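Local structure of signal recognition particle receptor FtsY (Sulfolobus acidocaldarius, 5L3S) at residues T248-D253 and M273-N278; N129-I134 and R182-V187. The protein is the archaeal signal recognition particle receptor, an SRP54-type protein that joins a helical bundle domain to a P-loop nucleotide-binding domain. All blocks are in the same frame, centred on the assembly; numbering follows the deposited sequence.

Contact 1 (T248-D253 and M273-N278). With GNP (phosphoaminophosphonic acid-guanylate ester), chain R.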
loop_
_atom_site.group_PDB
_atom_site.type_symbol
_atom_site.label_atom_id
_atom_site.label_comp_id
_atom_site.label_asym_id
_atom_site.label_seq_id
_atom_site.Cartn_x
_atom_site.Cartn_y
_atom_site.Cartn_z
ATOM N N THR B 248 -5.408 1.939 6.794
ATOM C CA THR B 248 -4.528 1.088 7.596
ATOM C C THR B 248 -3.057 1.519 7.554
ATOM O O THR B 248 -2.657 2.318 6.707
ATOM C CB THR B 248 -4.561 -0.361 7.072
ATOM O OG1 THR B 248 -4.096 -0.366 5.720
ATOM C CG2 THR B 248 -6.001 -0.932 7.126
ATOM N N LYS B 249 -2.265 0.964 8.473
ATOM C CA LYS B 249 -0.814 1.084 8.450
ATOM C C LYS B 249 -0.342 2.517 8.627
ATOM O O LYS B 249 0.713 2.891 8.143
ATOM C CB LYS B 249 -0.232 0.474 7.161
ATOM C CG LYS B 249 -0.654 -0.978 6.930
ATOM C CD LYS B 249 -0.151 -1.512 5.562
ATOM C CE LYS B 249 -0.933 -2.799 5.177
ATOM N NZ LYS B 249 -0.612 -3.273 3.789
ATOM N N VAL B 250 -1.140 3.311 9.335
ATOM C CA VAL B 250 -0.815 4.711 9.580
ATOM C C VAL B 250 0.423 4.777 10.476
ATOM O O VAL B 250 1.174 5.760 10.464
ATOM C CB VAL B 250 -2.045 5.430 10.183
ATOM C CG1 VAL B 250 -1.684 6.785 10.747
ATOM C CG2 VAL B 250 -3.128 5.556 9.114
ATOM N N ASP B 251 0.673 3.689 11.209
ATOM C CA ASP B 251 1.862 3.621 12.070
ATOM C C ASP B 251 3.189 3.543 11.287
ATOM O O ASP B 251 4.259 3.665 11.878
ATOM C CB ASP B 251 1.767 2.461 13.072
ATOM C CG ASP B 251 1.458 1.123 12.399
ATOM O OD1 ASP B 251 0.474 1.012 11.629
ATOM O OD2 ASP B 251 2.223 0.169 12.630
ATOM N N ALA B 252 3.121 3.352 9.973
ATOM C CA ALA B 252 4.337 3.406 9.139
ATOM C C ALA B 252 4.773 4.846 8.810
ATOM O O ALA B 252 5.287 5.103 7.717
ATOM C CB ALA B 252 4.126 2.650 7.869
ATOM N N ASP B 253 4.559 5.775 9.740
ATOM C CA ASP B 253 4.934 7.180 9.550
ATOM C C ASP B 253 4.238 7.781 8.324
ATOM O O ASP B 253 4.732 8.722 7.704
ATOM C CB ASP B 253 6.462 7.320 9.432
ATOM C CG ASP B 253 6.930 8.764 9.544
ATOM O OD1 ASP B 253 6.277 9.536 10.274
ATOM O OD2 ASP B 253 7.942 9.129 8.896
ATOM N N MET B 273 -8.789 4.552 11.806
ATOM C CA MET B 273 -7.460 4.300 11.281
ATOM C C MET B 273 -6.777 3.155 12.027
ATOM O O MET B 273 -6.795 3.102 13.259
ATOM C CB MET B 273 -6.618 5.564 11.373
ATOM C CG MET B 273 -7.023 6.626 10.346
ATOM S SD MET B 273 -6.120 8.112 10.688
ATOM C CE MET B 273 -6.750 8.396 12.338
ATOM N N GLY B 274 -6.164 2.260 11.267
ATOM C CA GLY B 274 -5.349 1.199 11.825
ATOM C C GLY B 274 -3.950 1.697 12.103
ATOM O O GLY B 274 -3.337 2.346 11.267
ATOM N N VAL B 275 -3.452 1.428 13.299
ATOM C CA VAL B 275 -2.147 1.931 13.684
ATOM C C VAL B 275 -1.250 0.831 14.256
ATOM O O VAL B 275 -0.421 1.085 15.118
ATOM C CB VAL B 275 -2.282 3.084 14.711
ATOM C CG1 VAL B 275 -2.922 4.306 14.062
ATOM C CG2 VAL B 275 -3.103 2.629 15.902
ATOM N N GLY B 276 -1.408 -0.396 13.768
ATOM C CA GLY B 276 -0.529 -1.470 14.188
ATOM C C GLY B 276 -1.186 -2.814 13.911
ATOM O O GLY B 276 -2.215 -2.885 13.228
ATOM N N GLN B 277 -0.617 -3.879 14.464
ATOM C CA GLN B 277 -1.107 -5.227 14.144
ATOM C C GLN B 277 -1.888 -5.900 15.278
ATOM O O GLN B 277 -2.383 -7.009 15.109
ATOM C CB GLN B 277 0.046 -6.126 13.665
ATOM C CG GLN B 277 0.846 -5.521 12.504
ATOM C CD GLN B 277 1.906 -6.458 11.953
ATOM O OE1 GLN B 277 3.066 -6.413 12.367
ATOM N NE2 GLN B 277 1.509 -7.328 11.027
ATOM N N ASN B 278 -1.973 -5.243 16.427
ATOM C CA ASN B 278 -2.721 -5.775 17.573
ATOM C C ASN B 278 -4.172 -5.323 17.528
ATOM O O ASN B 278 -4.496 -4.350 16.854
ATOM C CB ASN B 278 -2.104 -5.324 18.900
ATOM C CG ASN B 278 -0.714 -5.883 19.122
ATOM O OD1 ASN B 278 -0.425 -7.016 18.751
ATOM N ND2 ASN B 278 0.153 -5.089 19.745
HETATM P PG GNP R . -5.757 -10.153 1.442
HETATM O O1G GNP R . -6.932 -10.867 2.067
HETATM O O2G GNP R . -4.721 -11.119 0.883
HETATM O O3G GNP R . -6.121 -9.227 0.303
HETATM N N3B GNP R . -5.034 -9.279 2.571
HETATM P PB GNP R . -5.886 -8.336 3.587
HETATM O O1B GNP R . -6.960 -9.116 4.201
HETATM O O2B GNP R . -6.356 -7.152 2.852
HETATM O O3A GNP R . -4.889 -7.908 4.643
HETATM P PA GNP R . -4.416 -8.640 5.906
HETATM O O1A GNP R . -5.404 -8.463 7.020
HETATM O O2A GNP R . -4.000 -10.042 5.592
HETATM O "O5'" GNP R . -3.173 -7.817 6.396
HETATM C "C5'" GNP R . -1.927 -7.748 5.632
HETATM C "C4'" GNP R . -0.789 -7.412 6.580
HETATM O "O4'" GNP R . -0.887 -6.010 7.030
HETATM C "C3'" GNP R . -0.770 -8.246 7.846
HETATM O "O3'" GNP R . 0.578 -8.468 8.218
HETATM C "C2'" GNP R . -1.452 -7.331 8.878
HETATM O "O2'" GNP R . -1.024 -7.630 10.195
HETATM C "C1'" GNP R . -0.827 -5.999 8.436
HETATM N N9 GNP R . -1.589 -4.841 8.902
HETATM C C8 GNP R . -2.931 -4.597 8.787
HETATM N N7 GNP R . -3.304 -3.437 9.299
HETATM C C5 GNP R . -2.111 -2.897 9.771
HETATM C C6 GNP R . -1.869 -1.670 10.425
HETATM O O6 GNP R . -2.720 -0.821 10.725
HETATM N N1 GNP R . -0.521 -1.502 10.756
HETATM C C2 GNP R . 0.473 -2.420 10.450
HETATM N N2 GNP R . 1.720 -2.132 10.819
HETATM N N3 GNP R . 0.248 -3.575 9.835
HETATM C C4 GNP R . -1.055 -3.746 9.535
#
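Asp251 turns its CG into the position between its own backbone N and carbonyl carbon (chi1 52°), which sets CG 3.3 Å from Val275 C. Lys249 CG stands instead beside the backbone N (chi1 -55°), and the chain runs out extended from there. Both belong to Thr248-Lys249-Val250-Asp251, the TKxD base-recognition motif of guanine-nucleotide-binding P-loop proteins, at the end of strand 244-248; the loop 275-278 closes over the base from the neighbouring strand.

The aspartate grips the Watson-Crick edge of GNP as a fork: N1 donates to Asp251 OD1 at 2.8 Å and N2 to Asp251 OD2 at 3.0 Å, two nearly straight bonds that hold the base against in-plane rotation. The third point of that edge, GNP O6, takes a hydrogen from Lys249 N at 2.9 Å, and Gly276 N adds a weak bond to the same oxygen. The purine is sandwiched. Lys249 CG lies over one face, 3.7 Å from GNP C5, while Gly276 O comes down on the opposite face above C6. Beyond the base, Lys249 NZ forms a salt bridge with Asp222 and also bonds Gly111 O and the backbone of the other protein chain. OD2 of Asp251 has a second partner in a polar side chain of that chain.

Between the segments themselves, a type I turn from Lys249 to Ala252 presents Val250 N to Gly274 O at 3.1 Å, and Val250 packs on Met273 and Val275. At the ribose, Gln277 NE2 donates an almost straight 2.7 Å bond to GNP O2'.

Contact 2 (N129-I134 and R182-V187). With GOL (glycerol), chain V.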
loop_
_atom_site.group_PDB
_atom_site.type_symbol
_atom_site.label_atom_id
_atom_site.label_comp_id
_atom_site.label_asym_id
_atom_site.label_seq_id
_atom_site.Cartn_x
_atom_site.Cartn_y
_atom_site.Cartn_z
ATOM N N ASN B 129 -19.932 -4.038 24.084
ATOM C CA ASN B 129 -20.962 -5.022 24.432
ATOM C C ASN B 129 -21.904 -5.421 23.295
ATOM O O ASN B 129 -23.088 -5.673 23.517
ATOM C CB ASN B 129 -21.753 -4.558 25.660
ATOM C CG ASN B 129 -20.864 -4.349 26.867
ATOM O OD1 ASN B 129 -20.262 -5.296 27.378
ATOM N ND2 ASN B 129 -20.772 -3.106 27.331
ATOM N N LEU B 130 -21.376 -5.488 22.078
ATOM C CA LEU B 130 -22.149 -5.955 20.931
ATOM C C LEU B 130 -21.678 -7.344 20.493
ATOM O O LEU B 130 -20.491 -7.545 20.282
ATOM C CB LEU B 130 -22.010 -4.963 19.772
ATOM C CG LEU B 130 -22.654 -3.606 20.076
ATOM C CD1 LEU B 130 -22.222 -2.542 19.080
ATOM C CD2 LEU B 130 -24.156 -3.747 20.082
ATOM N N SER B 131 -22.600 -8.298 20.356
ATOM C CA SER B 131 -22.222 -9.642 19.904
ATOM C C SER B 131 -21.919 -9.656 18.401
ATOM O O SER B 131 -22.472 -8.862 17.627
ATOM C CB SER B 131 -23.284 -10.687 20.282
ATOM O OG SER B 131 -24.555 -10.385 19.730
ATOM N N THR B 132 -21.007 -10.526 17.975
ATOM C CA THR B 132 -20.542 -10.510 16.595
ATOM C C THR B 132 -20.218 -11.903 16.088
ATOM O O THR B 132 -19.759 -12.748 16.853
ATOM C CB THR B 132 -19.242 -9.679 16.457
ATOM O OG1 THR B 132 -18.200 -10.298 17.221
ATOM C CG2 THR B 132 -19.438 -8.256 16.953
ATOM N N ILE B 133 -20.442 -12.133 14.801
ATOM C CA ILE B 133 -19.884 -13.315 14.147
ATOM C C ILE B 133 -19.224 -12.866 12.856
ATOM O O ILE B 133 -19.567 -11.820 12.292
ATOM C CB ILE B 133 -20.924 -14.416 13.843
ATOM C CG1 ILE B 133 -21.882 -13.977 12.740
ATOM C CG2 ILE B 133 -21.679 -14.829 15.101
ATOM C CD1 ILE B 133 -22.868 -15.056 12.356
ATOM N N ILE B 134 -18.261 -13.653 12.394
ATOM C CA ILE B 134 -17.517 -13.323 11.194
ATOM C C ILE B 134 -17.867 -14.326 10.114
ATOM O O ILE B 134 -17.924 -15.530 10.378
ATOM C CB ILE B 134 -16.002 -13.428 11.452
ATOM C CG1 ILE B 134 -15.604 -12.548 12.638
ATOM C CG2 ILE B 134 -15.214 -13.117 10.176
ATOM C CD1 ILE B 134 -14.177 -12.753 13.120
ATOM N N ARG B 182 -29.844 -16.591 16.180
ATOM C CA ARG B 182 -29.250 -16.481 17.503
ATOM C C ARG B 182 -29.285 -15.057 18.029
ATOM O O ARG B 182 -28.702 -14.771 19.078
ATOM C CB ARG B 182 -27.804 -16.981 17.497
ATOM C CG ARG B 182 -27.594 -18.315 16.820
ATOM C CD ARG B 182 -28.353 -19.442 17.484
ATOM N NE ARG B 182 -27.618 -20.703 17.373
ATOM C CZ ARG B 182 -27.560 -21.451 16.274
ATOM N NH1 ARG B 182 -28.191 -21.073 15.170
ATOM N NH2 ARG B 182 -26.866 -22.582 16.280
ATOM N N ASN B 183 -29.953 -14.168 17.299
ATOM C CA ASN B 183 -30.061 -12.766 17.699
ATOM C C ASN B 183 -28.701 -12.105 17.966
ATOM O O ASN B 183 -28.543 -11.350 18.925
ATOM C CB ASN B 183 -30.989 -12.623 18.914
ATOM C CG ASN B 183 -32.445 -12.842 18.561
ATOM O OD1 ASN B 183 -32.971 -12.210 17.646
ATOM N ND2 ASN B 183 -33.099 -13.754 19.272
ATOM N N ILE B 184 -27.726 -12.421 17.116
ATOM C CA ILE B 184 -26.402 -11.797 17.134
ATOM C C ILE B 184 -26.495 -10.356 16.627
ATOM O O ILE B 184 -27.198 -10.081 15.656
ATOM C CB ILE B 184 -25.424 -12.605 16.249
ATOM C CG1 ILE B 184 -25.307 -14.050 16.743
ATOM C CG2 ILE B 184 -24.047 -11.929 16.149
ATOM C CD1 ILE B 184 -25.016 -14.182 18.213
ATOM N N ASP B 185 -25.792 -9.438 17.285
ATOM C CA ASP B 185 -25.901 -8.018 16.965
ATOM C C ASP B 185 -25.300 -7.659 15.608
ATOM O O ASP B 185 -25.859 -6.849 14.860
ATOM C CB ASP B 185 -25.227 -7.158 18.045
ATOM C CG ASP B 185 -25.941 -7.219 19.386
ATOM O OD1 ASP B 185 -27.181 -7.367 19.416
ATOM O OD2 ASP B 185 -25.250 -7.107 20.421
ATOM N N VAL B 186 -24.147 -8.246 15.299
ATOM C CA VAL B 186 -23.400 -7.846 14.120
ATOM C C VAL B 186 -22.823 -9.037 13.351
ATOM O O VAL B 186 -22.299 -9.973 13.949
ATOM C CB VAL B 186 -22.238 -6.913 14.521
ATOM C CG1 VAL B 186 -21.369 -6.583 13.315
ATOM C CG2 VAL B 186 -22.767 -5.644 15.203
ATOM N N VAL B 187 -22.908 -8.985 12.021
ATOM C CA VAL B 187 -22.126 -9.869 11.165
ATOM C C VAL B 187 -21.079 -9.063 10.385
ATOM O O VAL B 187 -21.408 -8.045 9.775
ATOM C CB VAL B 187 -23.019 -10.612 10.158
ATOM C CG1 VAL B 187 -22.153 -11.402 9.134
ATOM C CG2 VAL B 187 -23.977 -11.518 10.889
HETATM C C1 GOL V . -27.269 -7.283 23.401
HETATM O O1 GOL V . -26.125 -6.553 22.987
HETATM C C2 GOL V . -27.435 -8.591 22.624
HETATM O O2 GOL V . -28.011 -8.326 21.369
HETATM C C3 GOL V . -26.114 -9.325 22.410
HETATM O O3 GOL V . -26.304 -10.591 21.786
#
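Ser131 and Asp185 trade hydrogen bonds where two parallel strands begin, in the three-layer alpha/beta fold of this P-loop domain. Ser131 N donates to Asp185 OD2 at 2.9 Å, approaching the anti side of the carboxylate and 31° out of its plane. In return, Asp185 N donates to Ser131 OG, also at 2.9 Å. Ser131 OG reaches that amide because chi1 (59°) sets it between the backbone N and the carbonyl carbon.

Backbone bonds then carry on the pairing. Val186 N binds Ser131 O, and Ile133 N binds Val186 O at 3.0 Å. Thr132 sits beside Val186 and Ile133 beside Val187, with CA-H...O contacts from Thr132 CA to Val186 O and from Val187 CA to Ile133 O. Schellman motifs end both preceding helices, with Asn129 and Asn183 as their C-prime residues.

Apolar contacts line both faces of the sheet. Thr132 and Val186 face helix 114-127, meeting Leu125. On the other face, Ile133 CG1 touches Val187 CG2 at 3.7 Å. From the loop just before the strand, Ile184 CG2 meets Ile133 CG2 at 3.9 Å, the two isoleucines crossing at about a right angle and both touching Ala179 of helix 168-181.

Glycerol, probably from the crystallisation liquor, bonds Ser131 OG through O3 at 2.7 Å and Asp185 OD2 through O1; its O2 lies doubtfully close to OD1. With the amide of Ser131 at OD2 and a salt bridge from Lys100 at OD1, the carboxylate of Asp185 is fixed at both oxygens, an environment that would be expected to favour its charged form.

How the contacts relate
Both contacts hold strands of one mixed sheet in the P-loop domain, but at different places in it. Contact 2 comes first along the chain and closes before contact 1 opens. It joins 132-137 to 186-191, while contact 1 lies where 244-248 and 270-274 end; strands 102-107 and 216-222 run between the two pairs. Their centres are 26 Å apart and their nearest atoms about 13 Å, so they do not touch. Since these strands are parallel, the two contacts lie at opposite ends of the strands: contact 1 at the C-terminal ends, where it forms the base pocket, and contact 2 at the N-terminal ends, where it pairs two strands.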